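Trans-isoprenyl diphosphate synthase (Caulobacter crescentus, PDB 3OYR) probably makes all-trans-octaprenyl diphosphate, the side-chain precursor of ubiquinone and menaquinone, by adding five isopentenyl units to farnesyl diphosphate in a magnesium-dependent reaction. Local coordinates at residues L177-S180 / Q181-L185; A257-P260 / L261-I265; E295-G299 / S300-D304. All coordinates share one frame; numbering follows the deposited sequence.

Contact 1 (L177-S180 / Q181-L185)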
ATOM      1  N   LEU B 177      24.690  -0.005 -15.473  1.00 76.03           N
ATOM      2  CA  LEU B 177      25.750  -0.985 -15.176  1.00 77.11           C
ATOM      3  C   LEU B 177      26.805  -0.523 -14.166  1.00 74.88           C
ATOM      4  O   LEU B 177      27.576  -1.338 -13.647  1.00 74.01           O
ATOM      5  CB  LEU B 177      26.424  -1.499 -16.461  1.00 82.14           C
ATOM      6  CG  LEU B 177      26.336  -0.731 -17.785  1.00 88.54           C
ATOM      7  CD1 LEU B 177      27.664  -0.749 -18.530  1.00 95.02           C
ATOM      8  CD2 LEU B 177      25.228  -1.305 -18.654  1.00 91.78           C
ATOM      9  N   ASN B 178      26.835   0.773 -13.871  1.00 73.08           N
ATOM     10  CA  ASN B 178      27.732   1.265 -12.840  1.00 75.79           C
ATOM     11  C   ASN B 178      27.055   1.327 -11.462  1.00 73.30           C
ATOM     12  O   ASN B 178      27.216   2.286 -10.697  1.00 73.05           O
ATOM     13  CB  ASN B 178      28.360   2.597 -13.242  1.00 80.47           C
ATOM     14  CG  ASN B 178      29.848   2.652 -12.921  1.00 92.32           C
ATOM     15  OD1 ASN B 178      30.627   1.792 -13.355  1.00 93.21           O
ATOM     16  ND2 ASN B 178      30.251   3.665 -12.155  1.00 96.11           N
ATOM     17  N   LEU B 179      26.285   0.284 -11.173  1.00 64.32           N
ATOM     18  CA  LEU B 179      25.704   0.066  -9.867  1.00 56.93           C
ATOM     19  C   LEU B 179      26.750  -0.636  -9.005  1.00 49.13           C
ATOM     20  O   LEU B 179      27.341  -1.637  -9.416  1.00 48.48           O
ATOM     21  CB  LEU B 179      24.437  -0.791 -10.009  1.00 56.44           C
ATOM     22  CG  LEU B 179      23.752  -1.359  -8.761  1.00 54.78           C
ATOM     23  CD1 LEU B 179      23.049  -0.255  -8.004  1.00 57.95           C
ATOM     24  CD2 LEU B 179      22.757  -2.440  -9.131  1.00 48.76           C
ATOM     25  N   SER B 180      26.999  -0.109  -7.817  1.00 45.65           N
ATOM     26  CA  SER B 180      27.957  -0.746  -6.920  1.00 44.51           C
ATOM     27  C   SER B 180      27.285  -1.879  -6.162  1.00 45.88           C
ATOM     28  O   SER B 180      26.059  -1.951  -6.092  1.00 45.79           O
ATOM     29  CB  SER B 180      28.568   0.267  -5.943  1.00 46.58           C
ATOM     30  OG  SER B 180      27.639   0.629  -4.940  1.00 51.84           O
ATOM     31  N   GLN B 181      28.109  -2.762  -5.611  1.00 48.19           N
ATOM     32  CA  GLN B 181      27.672  -3.863  -4.783  1.00 53.09           C
ATOM     33  C   GLN B 181      27.015  -3.333  -3.499  1.00 54.53           C
ATOM     34  O   GLN B 181      26.041  -3.916  -3.016  1.00 56.93           O
ATOM     35  CB  GLN B 181      28.875  -4.760  -4.473  1.00 53.18           C
ATOM     36  CG  GLN B 181      28.580  -5.998  -3.624  1.00 63.69           C
ATOM     37  CD  GLN B 181      29.591  -7.120  -3.831  1.00 70.73           C
ATOM     38  OE1 GLN B 181      29.771  -7.974  -2.962  1.00 74.32           O
ATOM     39  NE2 GLN B 181      30.247  -7.127  -4.991  1.00 75.64           N
ATOM     40  N   ALA B 182      27.535  -2.220  -2.979  1.00 49.28           N
ATOM     41  CA  ALA B 182      27.042  -1.626  -1.744  1.00 48.26           C
ATOM     42  C   ALA B 182      25.618  -1.073  -1.895  1.00 45.49           C
ATOM     43  O   ALA B 182      24.775  -1.301  -1.029  1.00 45.97           O
ATOM     44  CB  ALA B 182      28.000  -0.555  -1.237  1.00 43.73           C
ATOM     45  N   VAL B 183      25.359  -0.360  -2.991  1.00 40.54           N
ATOM     46  CA  VAL B 183      24.009   0.108  -3.305  1.00 42.02           C
ATOM     47  C   VAL B 183      23.078  -1.085  -3.563  1.00 41.99           C
ATOM     48  O   VAL B 183      21.953  -1.094  -3.070  1.00 45.92           O
ATOM     49  CB  VAL B 183      23.975   1.141  -4.484  1.00 41.23           C
ATOM     50  CG1 VAL B 183      22.523   1.547  -4.846  1.00 37.09           C
ATOM     51  CG2 VAL B 183      24.796   2.397  -4.124  1.00 41.18           C
ATOM     52  N   TYR B 184      23.564  -2.091  -4.295  1.00 32.62           N
ATOM     53  CA  TYR B 184      22.815  -3.317  -4.492  1.00 28.70           C
ATOM     54  C   TYR B 184      22.387  -3.981  -3.176  1.00 33.54           C
ATOM     55  O   TYR B 184      21.229  -4.373  -3.044  1.00 26.81           O
ATOM     56  CB  TYR B 184      23.593  -4.316  -5.336  1.00 31.86           C
ATOM     57  CG  TYR B 184      22.989  -5.701  -5.304  1.00 31.29           C
ATOM     58  CD1 TYR B 184      21.897  -6.019  -6.094  1.00 34.55           C
ATOM     59  CD2 TYR B 184      23.510  -6.686  -4.470  1.00 39.32           C
ATOM     60  CE1 TYR B 184      21.346  -7.272  -6.063  1.00 29.68           C
ATOM     61  CE2 TYR B 184      22.949  -7.937  -4.418  1.00 34.23           C
ATOM     62  CZ  TYR B 184      21.880  -8.227  -5.227  1.00 35.91           C
ATOM     63  OH  TYR B 184      21.333  -9.490  -5.178  1.00 40.51           O
ATOM     64  N   LEU B 185      23.326  -4.128  -2.239  1.00 31.75           N
ATOM     65  CA  LEU B 185      23.038  -4.715  -0.932  1.00 36.32           C
ATOM     66  C   LEU B 185      22.119  -3.858  -0.072  1.00 33.54           C
ATOM     67  O   LEU B 185      21.409  -4.375   0.780  1.00 36.73           O
ATOM     68  CB  LEU B 185      24.325  -4.995  -0.157  1.00 35.60           C
ATOM     69  CG  LEU B 185      25.255  -6.119  -0.632  1.00 40.12           C
ATOM     70  CD1 LEU B 185      26.512  -6.130   0.253  1.00 36.22           C
ATOM     71  CD2 LEU B 185      24.575  -7.479  -0.638  1.00 34.55           C
TER

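Contact 2 (A257-P260 / L261-I265)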
ATOM      1  N   ALA B 257      20.094  -4.488 -13.146  1.00 45.18           N
ATOM      2  CA  ALA B 257      21.361  -4.995 -12.665  1.00 45.30           C
ATOM      3  C   ALA B 257      21.204  -5.568 -11.272  1.00 49.24           C
ATOM      4  O   ALA B 257      20.684  -4.921 -10.347  1.00 53.94           O
ATOM      5  CB  ALA B 257      22.428  -3.902 -12.674  1.00 45.41           C
ATOM      6  N   THR B 258      21.634  -6.809 -11.140  1.00 45.63           N
ATOM      7  CA  THR B 258      21.704  -7.461  -9.853  1.00 39.12           C
ATOM      8  C   THR B 258      23.120  -7.985  -9.751  1.00 40.27           C
ATOM      9  O   THR B 258      23.855  -8.003 -10.749  1.00 39.68           O
ATOM     10  CB  THR B 258      20.710  -8.615  -9.779  1.00 34.02           C
ATOM     11  OG1 THR B 258      21.023  -9.567 -10.787  1.00 36.01           O
ATOM     12  CG2 THR B 258      19.280  -8.127 -10.012  1.00 41.22           C
ATOM     13  N   LEU B 259      23.502  -8.397  -8.551  1.00 35.31           N
ATOM     14  CA  LEU B 259      24.827  -8.913  -8.286  1.00 40.58           C
ATOM     15  C   LEU B 259      25.364  -9.987  -9.270  1.00 42.76           C
ATOM     16  O   LEU B 259      26.497  -9.846  -9.710  1.00 41.86           O
ATOM     17  CB  LEU B 259      24.961  -9.355  -6.824  1.00 39.87           C
ATOM     18  CG  LEU B 259      26.384  -9.629  -6.349  1.00 36.84           C
ATOM     19  CD1 LEU B 259      27.165  -8.321  -6.263  1.00 32.78           C
ATOM     20  CD2 LEU B 259      26.379 -10.376  -5.035  1.00 35.43           C
ATOM     21  N   PRO B 260      24.569 -11.036  -9.631  1.00 45.12           N
ATOM     22  CA  PRO B 260      25.160 -12.006 -10.578  1.00 46.56           C
ATOM     23  C   PRO B 260      25.674 -11.353 -11.862  1.00 49.31           C
ATOM     24  O   PRO B 260      26.773 -11.689 -12.325  1.00 50.23           O
ATOM     25  CB  PRO B 260      24.001 -12.947 -10.905  1.00 46.52           C
ATOM     26  CG  PRO B 260      23.087 -12.845  -9.757  1.00 49.52           C
ATOM     27  CD  PRO B 260      23.229 -11.471  -9.185  1.00 46.02           C
ATOM     28  N   LEU B 261      24.901 -10.404 -12.389  1.00 48.14           N
ATOM     29  CA  LEU B 261      25.271  -9.624 -13.571  1.00 48.35           C
ATOM     30  C   LEU B 261      26.498  -8.743 -13.341  1.00 49.99           C
ATOM     31  O   LEU B 261      27.407  -8.696 -14.180  1.00 47.93           O
ATOM     32  CB  LEU B 261      24.091  -8.757 -14.023  1.00 48.79           C
ATOM     33  CG  LEU B 261      24.364  -7.831 -15.211  1.00 52.21           C
ATOM     34  CD1 LEU B 261      24.627  -8.677 -16.430  1.00 48.99           C
ATOM     35  CD2 LEU B 261      23.228  -6.843 -15.460  1.00 54.20           C
ATOM     36  N   LEU B 262      26.509  -8.047 -12.210  1.00 45.10           N
ATOM     37  CA  LEU B 262      27.614  -7.173 -11.832  1.00 50.58           C
ATOM     38  C   LEU B 262      28.935  -7.936 -11.690  1.00 53.36           C
ATOM     39  O   LEU B 262      29.987  -7.476 -12.166  1.00 53.22           O
ATOM     40  CB  LEU B 262      27.298  -6.445 -10.523  1.00 50.61           C
ATOM     41  CG  LEU B 262      26.184  -5.395 -10.465  1.00 49.20           C
ATOM     42  CD1 LEU B 262      26.095  -4.816  -9.040  1.00 46.68           C
ATOM     43  CD2 LEU B 262      26.417  -4.283 -11.474  1.00 49.84           C
ATOM     44  N   LEU B 263      28.868  -9.098 -11.042  1.00 48.97           N
ATOM     45  CA  LEU B 263      30.035  -9.932 -10.824  1.00 45.55           C
ATOM     46  C   LEU B 263      30.543 -10.510 -12.137  1.00 53.22           C
ATOM     47  O   LEU B 263      31.750 -10.518 -12.359  1.00 48.90           O
ATOM     48  CB  LEU B 263      29.744 -11.051  -9.825  1.00 48.59           C
ATOM     49  CG  LEU B 263      29.547 -10.683  -8.345  1.00 49.31           C
ATOM     50  CD1 LEU B 263      29.144 -11.922  -7.536  1.00 44.67           C
ATOM     51  CD2 LEU B 263      30.796 -10.025  -7.746  1.00 52.30           C
ATOM     52  N   ALA B 264      29.622 -10.961 -12.995  1.00 51.24           N
ATOM     53  CA  ALA B 264      29.952 -11.479 -14.326  1.00 56.49           C
ATOM     54  C   ALA B 264      30.612 -10.450 -15.219  1.00 59.31           C
ATOM     55  O   ALA B 264      31.581 -10.769 -15.904  1.00 62.26           O
ATOM     56  CB  ALA B 264      28.727 -12.016 -15.007  1.00 54.76           C
ATOM     57  N   ILE B 265      30.072  -9.231 -15.223  1.00 63.28           N
ATOM     58  CA  ILE B 265      30.680  -8.096 -15.921  1.00 66.04           C
ATOM     59  C   ILE B 265      32.133  -7.905 -15.454  1.00 70.93           C
ATOM     60  O   ILE B 265      33.033  -7.723 -16.279  1.00 76.52           O
ATOM     61  CB  ILE B 265      29.844  -6.789 -15.746  1.00 64.71           C
ATOM     62  CG1 ILE B 265      28.550  -6.860 -16.568  1.00 55.45           C
ATOM     63  CG2 ILE B 265      30.644  -5.548 -16.150  1.00 67.32           C
ATOM     64  CD1 ILE B 265      27.566  -5.741 -16.269  1.00 46.49           C
TER

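Contact 3 (E295-G299 / S300-D304)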
ATOM      1  N   GLU B 295      24.688 -17.878 -19.903  1.00 62.03           N
ATOM      2  CA  GLU B 295      25.920 -18.653 -20.053  1.00 64.10           C
ATOM      3  C   GLU B 295      27.137 -17.945 -19.441  1.00 59.31           C
ATOM      4  O   GLU B 295      27.926 -18.568 -18.728  1.00 56.00           O
ATOM      5  CB  GLU B 295      26.171 -19.015 -21.527  1.00 66.54           C
ATOM      6  CG  GLU B 295      25.171 -20.013 -22.136  1.00 75.78           C
ATOM      7  CD  GLU B 295      25.232 -21.414 -21.527  1.00 90.70           C
ATOM      8  OE1 GLU B 295      24.211 -22.133 -21.610  1.00 95.42           O
ATOM      9  OE2 GLU B 295      26.286 -21.802 -20.975  1.00 93.50           O
ATOM     10  N   LEU B 296      27.260 -16.644 -19.705  1.00 58.93           N
ATOM     11  CA  LEU B 296      28.339 -15.814 -19.152  1.00 61.05           C
ATOM     12  C   LEU B 296      28.267 -15.621 -17.639  1.00 62.02           C
ATOM     13  O   LEU B 296      29.279 -15.314 -17.013  1.00 62.11           O
ATOM     14  CB  LEU B 296      28.364 -14.439 -19.825  1.00 62.39           C
ATOM     15  CG  LEU B 296      29.265 -14.275 -21.052  1.00 72.57           C
ATOM     16  CD1 LEU B 296      28.720 -13.192 -21.970  1.00 73.96           C
ATOM     17  CD2 LEU B 296      30.716 -13.976 -20.651  1.00 72.38           C
ATOM     18  N   ILE B 297      27.073 -15.768 -17.062  1.00 59.81           N
ATOM     19  CA  ILE B 297      26.906 -15.664 -15.607  1.00 52.95           C
ATOM     20  C   ILE B 297      27.253 -16.985 -14.892  1.00 52.21           C
ATOM     21  O   ILE B 297      27.892 -16.968 -13.826  1.00 51.12           O
ATOM     22  CB  ILE B 297      25.531 -15.012 -15.204  1.00 48.95           C
ATOM     23  CG1 ILE B 297      25.643 -13.492 -15.351  1.00 51.40           C
ATOM     24  CG2 ILE B 297      25.128 -15.359 -13.757  1.00 36.70           C
ATOM     25  CD1 ILE B 297      24.472 -12.794 -15.970  1.00 62.48           C
ATOM     26  N   ILE B 298      26.857 -18.119 -15.486  1.00 52.43           N
ATOM     27  CA  ILE B 298      27.209 -19.440 -14.936  1.00 56.13           C
ATOM     28  C   ILE B 298      28.713 -19.670 -15.084  1.00 58.48           C
ATOM     29  O   ILE B 298      29.425 -19.842 -14.090  1.00 54.82           O
ATOM     30  CB  ILE B 298      26.419 -20.618 -15.580  1.00 59.66           C
ATOM     31  CG1 ILE B 298      24.909 -20.467 -15.341  1.00 60.87           C
ATOM     32  CG2 ILE B 298      26.910 -21.977 -15.025  1.00 56.06           C
ATOM     33  CD1 ILE B 298      24.025 -21.532 -16.027  1.00 54.72           C
ATOM     34  N   GLY B 299      29.184 -19.618 -16.327  1.00 63.05           N
ATOM     35  CA  GLY B 299      30.571 -19.920 -16.661  1.00 61.22           C
ATOM     36  C   GLY B 299      31.646 -19.102 -15.971  1.00 61.63           C
ATOM     37  O   GLY B 299      32.688 -19.645 -15.588  1.00 61.11           O
ATOM     38  N   SER B 300      31.392 -17.807 -15.790  1.00 58.35           N
ATOM     39  CA  SER B 300      32.331 -16.937 -15.080  1.00 56.80           C
ATOM     40  C   SER B 300      32.353 -17.187 -13.565  1.00 53.80           C
ATOM     41  O   SER B 300      33.115 -16.546 -12.843  1.00 56.04           O
ATOM     42  CB  SER B 300      32.027 -15.466 -15.359  1.00 57.14           C
ATOM     43  OG  SER B 300      30.767 -15.108 -14.820  1.00 55.43           O
ATOM     44  N   GLY B 301      31.518 -18.112 -13.089  1.00 53.26           N
ATOM     45  CA  GLY B 301      31.421 -18.424 -11.659  1.00 50.60           C
ATOM     46  C   GLY B 301      30.668 -17.368 -10.865  1.00 49.02           C
ATOM     47  O   GLY B 301      30.698 -17.377  -9.631  1.00 50.99           O
ATOM     48  N   ALA B 302      29.990 -16.465 -11.576  1.00 47.04           N
ATOM     49  CA  ALA B 302      29.307 -15.328 -10.968  1.00 44.83           C
ATOM     50  C   ALA B 302      28.072 -15.767 -10.207  1.00 44.94           C
ATOM     51  O   ALA B 302      27.757 -15.196  -9.169  1.00 46.54           O
ATOM     52  CB  ALA B 302      28.938 -14.312 -12.007  1.00 41.82           C
ATOM     53  N   LEU B 303      27.380 -16.773 -10.737  1.00 45.10           N
ATOM     54  CA  LEU B 303      26.299 -17.441 -10.029  1.00 47.56           C
ATOM     55  C   LEU B 303      26.808 -18.077  -8.729  1.00 50.88           C
ATOM     56  O   LEU B 303      26.178 -17.929  -7.679  1.00 50.34           O
ATOM     57  CB  LEU B 303      25.643 -18.485 -10.933  1.00 48.70           C
ATOM     58  CG  LEU B 303      24.273 -19.075 -10.555  1.00 61.85           C
ATOM     59  CD1 LEU B 303      23.397 -19.199 -11.792  1.00 61.08           C
ATOM     60  CD2 LEU B 303      24.383 -20.428  -9.831  1.00 61.13           C
ATOM     61  N   ASP B 304      27.952 -18.759  -8.796  1.00 50.50           N
ATOM     62  CA  ASP B 304      28.510 -19.424  -7.614  1.00 52.61           C
ATOM     63  C   ASP B 304      28.924 -18.451  -6.524  1.00 43.87           C
ATOM     64  O   ASP B 304      28.654 -18.690  -5.348  1.00 47.32           O
ATOM     65  CB  ASP B 304      29.673 -20.352  -7.985  1.00 55.93           C
ATOM     66  CG  ASP B 304      29.202 -21.655  -8.612  1.00 73.50           C
ATOM     67  OD1 ASP B 304      29.903 -22.162  -9.517  1.00 86.16           O
ATOM     68  OD2 ASP B 304      28.129 -22.169  -8.209  1.00 79.98           O
TER
HETATM   69  O   HOH W   1      28.470 -20.133 -11.461  1.00 47.29           O

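Contact 1 (L177-S180 / Q181-L185)
L179 turns its branched end onto the first turn of the helix that follows, and this is the tight part of the contact. Its CD1 methyl meets V183 CG1 at 3.7 Å, while CD2 reaches the CB of Y184 at 4.3 Å. The L179 CG lies opposite the backbone N (chi1 170°), which carries both methyls up beside the helix. Towards the interior the packing continues beyond the segments: L179 also rests on A257 and L262, and the phenol of Y184 runs inward to hydrogen-bond D233 through its OH. The turn is a classic helix N-terminus, with S180 as the N-cap of helix 181-206 and the L179–Y184 pair in the N' and N4 places of a hydrophobic staple. S180 OG accepts the V183 N-H in a nearly straight bond (3.2 Å, 172° at the hydrogen), so an amide of the first turn, with no helical carbonyl before it to bind, is satisfied by a side chain. S180 OG also sits 3.4 Å from V183 CG2. One step along, S180 O takes Y184 N at 3.1 Å. The outer side is looser and faces solvent: S180 and A182 are exposed, with S180 OG and A182 CB 3.9 Å apart, and Q181 runs its extended chain along L259 and L263.

Contact 2 (A257-P260 / L261-I265)
The flat carbonyl group of T258 is met by L261 and L262 from three directions. L262 N donates to T258 O within the carbonyl plane (3.0 Å), L262 CG lies over one face, 3.5 Å from that oxygen, and L261 CB comes in nearer the edge, slightly to the other side of the plane, 3.4 Å from T258 O. The next two carbonyls follow suit, L259 O and P260 O taking L263 N (2.8 Å) and A264 N (3.0 Å) respectively, while the A264 CB packs 3.3 Å from P260 O. These bonds open helix 259-267, with T258 as N-cap residue, although its side chain makes no capping bond. Outside the backbone bonds, L259 and L263 cross at a slant, L259 CG touching L263 CD1 at 3.8 Å, and the CD2 methyls of L261 and L262 converge on the A257 CB. I297 packs against P260, L261 and A264. The P260 nitrogen carries no hydrogen, which costs little in a first turn, where an amide has no helical carbonyl to reach. The chemistry is thus divided: the three carbonyls are satisfied by amides of the helix itself, and the side chains present an almost wholly apolar surface to the neighbouring helices.

Contact 3 (E295-G299 / S300-D304)
A Schellman motif ends helix 287-299 here, and the positive-phi residue of the motif, G301, is also the N-cap of helix 302-320, so L296, I297 and I298 offer their carbonyls directly to S300 and the start of the next helix. G301 has a phi of 75° and turns the chain. G301 N donates to I298 O at 2.9 Å, from well above the carbonyl plane, and A302 N adds the second bond of the motif, a weak one to I297 O at 3.1 Å. I297 O is shared, since L303 N also binds it, at 3.1 Å and with the better angle, again from above the plane.

S300 reinforces the turn with its side chain. Its chi1 of 66° swings OG back over the preceding turn, where S300 OG gives its proton to L296 O at 2.7 Å, lying in the carbonyl plane. The backbone S300 N reaches L296 O only weakly, at 3.5 Å. With an alanine in place of S300 the hydroxyl is gone, and L296 O would probably be left with little more than that long amide bond from S300 N, so the end of the helix is likely to be less firmly closed. The S300 carbonyl itself is held by R267 NE.

On the inner side, I297 and A302 both press on A264 of helix 259-267. Towards the outer side the I298 and L303 side chains run alongside one another in the same direction, with I298 CG1 4.1 Å from L303 CD1. A water completes the junction: it donates to I298 O at 2.8 Å and accepts the N-H of D304, 3.0 Å from D304 N.

In the fold
Two helix N-termini and one helix-to-helix turn gather around helix 259-267 in this all-helical isoprenoid synthase fold. Contact 2 is the middle member, its centre about 9 Å from those of contacts 1 and 3, whose centres lie about 18 Å apart and which do not touch. L259 CB packs on Y184 CE2 at 3.4 Å, and P260 O meets A302 CB at 3.4 Å. Contacts 1 and 2 approach the active site: the side chains of Y184 and T258 each lie about 8 Å from that of the calcium ligand D232, and the T258 side chain about 7 Å from bound dimethylallyl diphosphate. Contact 3 is more remote, the L303 side chain lying about 12 Å from a calcium ion.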